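Local coordinates for citrate synthase (Metallosphaera sedula, PDB 6ABW), which probably catalyses the condensation of acetyl-CoA with oxaloacetate and water to give citrate and free CoA, a step of the tricarboxylic acid cycle, at residues D103-M108 against A220-L225; F164-L169 against S174-E179. All blocks are in the same frame, centred on the assembly; numbering follows the deposited sequence.

In the fold
Both contacts belong to the mainly helical body of one citrate synthase subunit, but at different depths. Interaction 1 is core: helix 104-119 packs on helix 214-225 through methyl groups of valine, leucine and methionine, with no hydrogen bond across and all touching residues buried, and the dimer partner lies close by. Interaction 2 is partly exposed and local, folding the loop that leaves helix 164-173 back onto that same helix; there a proline packs on a leucine and on the lysine chain, and a water joins the polar ends. The centres stand 24 Å apart and the two contacts do not touch, yet helix 128-151 borders both, meeting Met108 in the first and the phenylalanines of 164-169 in the second.

Interaction 1: D103-M108 against A220-L225; sequences DAVGMM and AALAAL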
# COMPACT_ATOMS: atom_id res chain seq x y z
N ASP A 103 -2.57 -12.19 -10.74
CA ASP A 103 -3.26 -12.41 -9.47
C ASP A 103 -4.45 -11.41 -9.35
O ASP A 103 -4.29 -10.20 -9.59
CB ASP A 103 -2.27 -12.20 -8.35
CG ASP A 103 -2.84 -12.53 -6.99
OD1 ASP A 103 -3.97 -12.15 -6.69
OD2 ASP A 103 -2.16 -13.20 -6.20
N ALA A 104 -5.64 -11.90 -9.05
CA ALA A 104 -6.81 -11.05 -9.00
C ALA A 104 -6.69 -9.93 -7.94
O ALA A 104 -7.14 -8.85 -8.17
CB ALA A 104 -8.06 -11.89 -8.79
N VAL A 105 -6.08 -10.21 -6.78
CA VAL A 105 -5.92 -9.20 -5.77
C VAL A 105 -5.01 -8.06 -6.29
O VAL A 105 -5.26 -6.88 -6.02
CB VAL A 105 -5.40 -9.83 -4.47
CG1 VAL A 105 -5.00 -8.73 -3.43
CG2 VAL A 105 -6.48 -10.73 -3.94
N GLY A 106 -4.00 -8.40 -7.11
CA GLY A 106 -3.10 -7.46 -7.77
C GLY A 106 -3.84 -6.57 -8.77
O GLY A 106 -3.60 -5.36 -8.88
N MET A 107 -4.76 -7.17 -9.51
CA MET A 107 -5.59 -6.38 -10.39
C MET A 107 -6.47 -5.40 -9.60
O MET A 107 -6.65 -4.24 -9.98
CB MET A 107 -6.43 -7.33 -11.24
CG MET A 107 -5.58 -8.23 -12.09
SD MET A 107 -6.55 -9.42 -13.08
CE MET A 107 -7.42 -8.33 -14.06
N MET A 108 -7.05 -5.85 -8.49
CA MET A 108 -7.76 -4.95 -7.61
C MET A 108 -6.87 -3.82 -7.10
O MET A 108 -7.32 -2.70 -7.00
CB MET A 108 -8.34 -5.70 -6.39
CG MET A 108 -9.37 -6.74 -6.66
SD MET A 108 -10.00 -7.39 -5.06
CE MET A 108 -10.63 -6.07 -4.23
N ALA A 220 -3.05 -0.01 0.08
CA ALA A 220 -2.05 -0.61 0.95
C ALA A 220 -2.52 -1.96 1.58
O ALA A 220 -1.76 -2.94 1.70
CB ALA A 220 -1.68 0.35 2.05
N ALA A 221 -3.78 -2.00 1.97
CA ALA A 221 -4.38 -3.22 2.44
C ALA A 221 -4.31 -4.34 1.45
O ALA A 221 -3.90 -5.48 1.79
CB ALA A 221 -5.81 -2.98 2.92
N LEU A 222 -4.64 -4.03 0.19
CA LEU A 222 -4.53 -5.01 -0.86
C LEU A 222 -3.14 -5.46 -1.21
O LEU A 222 -2.92 -6.63 -1.50
CB LEU A 222 -5.23 -4.49 -2.10
CG LEU A 222 -6.76 -4.29 -2.01
CD1 LEU A 222 -7.16 -3.39 -3.16
CD2 LEU A 222 -7.56 -5.59 -2.05
N ALA A 223 -2.19 -4.53 -1.14
CA ALA A 223 -0.77 -4.85 -1.28
C ALA A 223 -0.34 -5.90 -0.25
O ALA A 223 0.35 -6.86 -0.58
CB ALA A 223 0.12 -3.60 -1.13
N ALA A 224 -0.74 -5.73 0.99
CA ALA A 224 -0.45 -6.72 2.01
C ALA A 224 -1.22 -8.05 1.85
O ALA A 224 -0.64 -9.15 2.00
CB ALA A 224 -0.76 -6.13 3.39
N LEU A 225 -2.47 -7.98 1.41
CA LEU A 225 -3.31 -9.16 1.18
C LEU A 225 -2.75 -10.02 0.04
O LEU A 225 -2.99 -11.22 -0.01
CB LEU A 225 -4.72 -8.65 0.87
CG LEU A 225 -5.74 -9.78 0.70
CD1 LEU A 225 -5.88 -10.65 1.96
CD2 LEU A 225 -7.09 -9.26 0.31
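Val105 and Met108 pack against Leu222 and Leu225 in a buried, antiparallel helix-helix contact inside the helical citrate synthase fold. The first turn of helix 104-119 runs against the last turns of helix 214-225, with the short axes 9.0 Å apart and their directions at 164°. No hydrogen bond joins the two segments; the interface is aliphatic, with one sulfur-bearing chain. The backbones come nearest at Val105 and Leu222, whose CA atoms are 6.6 Å apart. With Val105 CG1 set opposite the backbone N (chi1 171°), that methyl extends toward the neighbouring helix and lies 3.5 Å from the carbonyl oxygen Leu222 O. The same methyl also meets the side of Leu225, with Val105 CG1 4.3 Å from Leu225 CB, so one valine branch serves two leucines a turn apart.

Leu222 sends its two methyls to different parts of Met108. Its CD1 lies against the methionine's main chain and CB, whereas its CD2 meets the methyl end. The two side chains cross at about a right angle, and the bend at chi3 (58°) turns Met108 CE to within 3.8 Å of Leu222 CD2. Ser344 of helix 342-365 and Val143 of helix 128-151 also pack on Met108.

Helix 214-225 also meets the second subunit: Ala223 O and Ala224 O accept hydrogen bonds from Ser212 OG and Thr210 OG1 of that chain. The side chain of Leu225 lies about 8 Å from the bound acetyl-CoA and about 9 Å from Asp325, a predicted active-site residue. Where helix 104-119 starts, Asp103 is the N-cap: its OD1, met nearly along the C-O axis, accepts a bent bond from Val105 N at 2.9 Å.

Interaction 2: F164-L169 against S174-E179; sequences FAKSFL and SRTPTE
The helix-to-helix connection after helix 164-173 folds back on the helix it has just left, and Pro177 packs there, against Lys166 and Leu169. Ser174, with positive phi, ends the helical run, and Thr178 is the N-cap of helix 179-191, so the contact lies in the short connection between helix 164-173 and helix 179-191 at the edge of the citrate synthase fold, away from the annotated sites. No direct hydrogen bond links the two segments.

Leu169 and the proline form the inner part. Leu169 CD1 sits 3.9 Å from Pro177 CB, while the ring's CG lies 4.0 Å from Leu169 CB, and Met185 and Val182 of helix 179-191 close over the leucine and the proline respectively. Outside them runs Lys166. Its CG, opposite the backbone N (chi1 -169°), begins an extended chain that passes across Pro177 at about a right angle; Lys166 CG lies 3.9 Å from Pro177 CG. Farther out, Lys166 CE meets the methyl of Thr176, CG2, also at 3.9 Å. The extended chain thus lays its methylenes along Pro177 and Thr176 and brings NZ to a water.

Arg175 turns its guanidinium group to Glu181 in a salt bridge, and the same carboxylate oxygen accepts from Thr178 N, tying the loop to the next helix. That single water bridges the segments: it donates to Pro177 O at 2.8 Å and to Glu179 OE1 at 3.2 Å, and accepts a weak bond from Lys166 NZ at 3.3 Å.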
# COMPACT_ATOMS: atom_id res chain seq x y z
N PHE A 164 -27.33 -5.04 -2.89
CA PHE A 164 -25.92 -4.98 -3.25
C PHE A 164 -25.44 -6.29 -3.72
O PHE A 164 -24.80 -6.38 -4.76
CB PHE A 164 -25.16 -4.49 -2.04
CG PHE A 164 -23.63 -4.34 -2.25
CD1 PHE A 164 -22.79 -5.42 -2.15
CD2 PHE A 164 -23.08 -3.08 -2.50
CE1 PHE A 164 -21.36 -5.27 -2.33
CE2 PHE A 164 -21.73 -2.91 -2.68
CZ PHE A 164 -20.84 -4.01 -2.54
N ALA A 165 -25.78 -7.34 -2.97
CA ALA A 165 -25.41 -8.70 -3.37
C ALA A 165 -25.93 -9.07 -4.75
O ALA A 165 -25.24 -9.66 -5.57
CB ALA A 165 -25.89 -9.72 -2.34
N LYS A 166 -27.21 -8.78 -5.00
CA LYS A 166 -27.79 -9.07 -6.31
C LYS A 166 -27.14 -8.29 -7.47
O LYS A 166 -26.84 -8.87 -8.50
CB LYS A 166 -29.33 -8.85 -6.29
CG LYS A 166 -29.96 -9.38 -7.53
CD LYS A 166 -31.45 -9.11 -7.48
CE LYS A 166 -32.08 -9.55 -8.80
NZ LYS A 166 -33.58 -9.65 -8.61
N SER A 167 -26.90 -7.02 -7.26
CA SER A 167 -26.24 -6.16 -8.27
C SER A 167 -24.85 -6.67 -8.62
O SER A 167 -24.46 -6.72 -9.82
CB SER A 167 -26.19 -4.71 -7.82
OG SER A 167 -27.49 -4.16 -7.70
N PHE A 168 -24.14 -7.15 -7.59
CA PHE A 168 -22.78 -7.69 -7.75
C PHE A 168 -22.80 -9.01 -8.55
O PHE A 168 -22.06 -9.22 -9.55
CB PHE A 168 -22.09 -7.82 -6.36
CG PHE A 168 -20.79 -8.56 -6.46
CD1 PHE A 168 -19.75 -8.01 -7.20
CD2 PHE A 168 -20.62 -9.87 -5.91
CE1 PHE A 168 -18.54 -8.67 -7.35
CE2 PHE A 168 -19.42 -10.53 -6.07
CZ PHE A 168 -18.36 -9.92 -6.77
N LEU A 169 -23.73 -9.91 -8.21
CA LEU A 169 -23.86 -11.17 -8.92
C LEU A 169 -24.33 -11.00 -10.37
O LEU A 169 -23.83 -11.67 -11.25
CB LEU A 169 -24.77 -12.12 -8.20
CG LEU A 169 -24.33 -12.66 -6.84
CD1 LEU A 169 -25.49 -13.42 -6.20
CD2 LEU A 169 -23.11 -13.53 -6.95
N SER A 174 -23.82 -11.87 -15.69
CA SER A 174 -24.82 -11.56 -16.78
C SER A 174 -26.00 -12.57 -16.80
O SER A 174 -26.35 -13.10 -17.84
CB SER A 174 -24.17 -11.60 -18.15
OG SER A 174 -23.02 -10.77 -18.26
N ARG A 175 -26.52 -12.91 -15.65
CA ARG A 175 -27.74 -13.67 -15.57
C ARG A 175 -28.33 -13.23 -14.23
O ARG A 175 -27.63 -12.64 -13.41
CB ARG A 175 -27.46 -15.17 -15.62
CG ARG A 175 -26.82 -15.67 -14.36
CD ARG A 175 -26.32 -17.10 -14.43
NE ARG A 175 -25.48 -17.32 -13.24
CZ ARG A 175 -25.93 -17.49 -11.98
NH1 ARG A 175 -27.24 -17.55 -11.69
NH2 ARG A 175 -25.04 -17.63 -11.01
N THR A 176 -29.61 -13.47 -14.01
CA THR A 176 -30.26 -13.01 -12.78
C THR A 176 -30.09 -14.14 -11.79
O THR A 176 -30.47 -15.26 -12.05
CB THR A 176 -31.76 -12.70 -12.97
OG1 THR A 176 -31.87 -11.66 -13.92
CG2 THR A 176 -32.41 -12.20 -11.69
N PRO A 177 -29.45 -13.86 -10.66
CA PRO A 177 -29.27 -14.93 -9.69
C PRO A 177 -30.63 -15.31 -9.05
O PRO A 177 -31.53 -14.47 -9.00
CB PRO A 177 -28.37 -14.26 -8.63
CG PRO A 177 -28.70 -12.84 -8.70
CD PRO A 177 -28.97 -12.56 -10.15
N THR A 178 -30.73 -16.51 -8.50
CA THR A 178 -31.88 -16.91 -7.67
C THR A 178 -31.84 -16.23 -6.29
O THR A 178 -30.76 -15.78 -5.83
CB THR A 178 -31.91 -18.41 -7.43
OG1 THR A 178 -30.81 -18.79 -6.58
CG2 THR A 178 -31.84 -19.17 -8.72
N GLU A 179 -32.96 -16.23 -5.57
CA GLU A 179 -32.98 -15.65 -4.24
C GLU A 179 -32.00 -16.34 -3.29
O GLU A 179 -31.45 -15.68 -2.41
CB GLU A 179 -34.38 -15.64 -3.58
CG GLU A 179 -35.14 -14.41 -4.02
CD GLU A 179 -34.48 -13.11 -3.56
OE1 GLU A 179 -33.86 -12.38 -4.38
OE2 GLU A 179 -34.56 -12.81 -2.34
O HOH W 1 -32.94 -12.69 -7.44